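Local atomic coordinates of hypothetical membrane spanning protein (Thermus thermophilus, PDB entry 2VPZ), a protein that probably serves as the quinone-binding membrane anchor subunit of a polysulfide reductase complex, embedded in the membrane as a bundle of helices. Residues C[33-38]-C[118-123]. Sequence-based numbering, arbitrary orientation.
Sequences LLAALL and WALLVF
A36 meets L120 and L121 where helix 16-41 packs against helix 117-136 in an antiparallel sense: the axes of segments 33-38 and 118-123, taken N to C, make 152° and approach to 8.4 Å. Backbone proximity centres on A36, whose CA lies 5.3 Å from CA of L121. Its methyl points into the partner helix and rests on the main chain: A36 CB is 3.7 Å from N of L121 and 4.0 Å from CB of L120.

Leucine branches close both flanks. L120 sends CD2 along one side to A36 N at 3.9 Å, a van der Waals contact, and more loosely to the methyl of A35. On the other side L121 has CG anti to its backbone N (chi1 -176°) and, with chi2 at an unusual 106°, extends CD1 alongside helix 16-41 to the tips of L33 and L37. CD1 of L121 lies 3.8 Å from CD1 of L33, the two side chains side by side and pointing the same way, and 3.7 Å from CD2 of L37, whose side chain that of L121 meets at a slant.

The L120 flank is covered by helices 46-65, touching A35, and 88-107, touching L120; L37 lies on the surface. With no hydrogen bond joining the segments, cohesion here is apolar, and alanine's small size permits the close backbone approach between these predicted transmembrane helices.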
# COMPACT_ATOMS: atom_id res chain seq x y z
N LEU C 33 -33.11 41.20 -5.65
CA LEU C 33 -31.99 42.06 -6.10
C LEU C 33 -32.58 43.21 -6.96
O LEU C 33 -32.18 44.37 -6.81
CB LEU C 33 -30.90 41.28 -6.90
CG LEU C 33 -29.70 42.13 -7.41
CD1 LEU C 33 -28.78 42.53 -6.25
CD2 LEU C 33 -28.89 41.39 -8.49
N LEU C 34 -33.52 42.87 -7.83
CA LEU C 34 -34.23 43.83 -8.67
C LEU C 34 -34.96 44.88 -7.79
O LEU C 34 -34.81 46.09 -8.02
CB LEU C 34 -35.23 43.14 -9.61
CG LEU C 34 -34.58 42.28 -10.70
CD1 LEU C 34 -35.56 42.09 -11.87
CD2 LEU C 34 -33.27 42.94 -11.20
N ALA C 35 -35.73 44.43 -6.80
CA ALA C 35 -36.42 45.36 -5.91
C ALA C 35 -35.43 46.30 -5.17
O ALA C 35 -35.71 47.49 -4.99
CB ALA C 35 -37.30 44.60 -4.88
N ALA C 36 -34.27 45.77 -4.77
CA ALA C 36 -33.23 46.57 -4.07
C ALA C 36 -32.61 47.67 -4.96
O ALA C 36 -32.53 48.84 -4.56
CB ALA C 36 -32.11 45.63 -3.50
N LEU C 37 -32.16 47.28 -6.16
CA LEU C 37 -31.58 48.18 -7.15
C LEU C 37 -32.62 49.24 -7.63
O LEU C 37 -32.25 50.33 -8.07
CB LEU C 37 -31.02 47.40 -8.36
CG LEU C 37 -29.78 46.48 -8.20
CD1 LEU C 37 -29.39 45.83 -9.53
CD2 LEU C 37 -28.59 47.29 -7.65
N LEU C 38 -33.91 48.90 -7.56
CA LEU C 38 -35.00 49.81 -7.97
C LEU C 38 -35.20 50.87 -6.87
O LEU C 38 -35.25 52.06 -7.15
CB LEU C 38 -36.31 49.07 -8.30
CG LEU C 38 -36.36 48.38 -9.69
CD1 LEU C 38 -37.59 47.46 -9.79
CD2 LEU C 38 -36.37 49.43 -10.81
N TRP C 118 -30.09 49.03 1.00
CA TRP C 118 -28.70 48.52 0.91
C TRP C 118 -28.65 47.16 1.62
O TRP C 118 -27.92 46.26 1.21
CB TRP C 118 -27.68 49.48 1.54
CG TRP C 118 -27.20 50.59 0.63
CD1 TRP C 118 -27.45 51.94 0.77
CD2 TRP C 118 -26.37 50.46 -0.55
NE1 TRP C 118 -26.83 52.64 -0.24
CE2 TRP C 118 -26.17 51.76 -1.06
CE3 TRP C 118 -25.79 49.37 -1.22
CZ2 TRP C 118 -25.40 52.01 -2.23
CZ3 TRP C 118 -25.03 49.61 -2.39
CH2 TRP C 118 -24.84 50.93 -2.88
N ALA C 119 -29.42 47.06 2.71
CA ALA C 119 -29.56 45.81 3.47
C ALA C 119 -30.19 44.77 2.51
O ALA C 119 -29.63 43.68 2.34
CB ALA C 119 -30.47 45.99 4.72
N LEU C 120 -31.33 45.11 1.89
CA LEU C 120 -31.96 44.18 0.95
C LEU C 120 -30.94 43.84 -0.11
O LEU C 120 -30.88 42.71 -0.61
CB LEU C 120 -33.25 44.73 0.27
CG LEU C 120 -34.03 43.65 -0.53
CD1 LEU C 120 -34.52 42.53 0.43
CD2 LEU C 120 -35.22 44.28 -1.28
N LEU C 121 -30.08 44.79 -0.47
CA LEU C 121 -29.07 44.46 -1.48
C LEU C 121 -28.09 43.38 -0.97
O LEU C 121 -27.78 42.44 -1.71
CB LEU C 121 -28.25 45.66 -1.94
CG LEU C 121 -27.29 45.19 -3.07
CD1 LEU C 121 -27.79 45.69 -4.44
CD2 LEU C 121 -25.85 45.64 -2.81
N VAL C 122 -27.60 43.50 0.25
CA VAL C 122 -26.65 42.53 0.79
C VAL C 122 -27.24 41.14 1.10
O VAL C 122 -26.57 40.12 0.90
CB VAL C 122 -25.93 43.07 2.08
CG1 VAL C 122 -25.39 41.88 2.90
CG2 VAL C 122 -24.78 44.04 1.70
N PHE C 123 -28.49 41.09 1.57
CA PHE C 123 -29.16 39.82 1.88
C PHE C 123 -29.57 39.08 0.62
O PHE C 123 -29.66 37.85 0.61
CB PHE C 123 -30.37 40.02 2.80
CG PHE C 123 -30.04 40.60 4.15
CD1 PHE C 123 -30.89 41.52 4.76
CD2 PHE C 123 -28.84 40.27 4.77
CE1 PHE C 123 -30.55 42.10 5.99
CE2 PHE C 123 -28.48 40.83 6.00
CZ PHE C 123 -29.34 41.76 6.61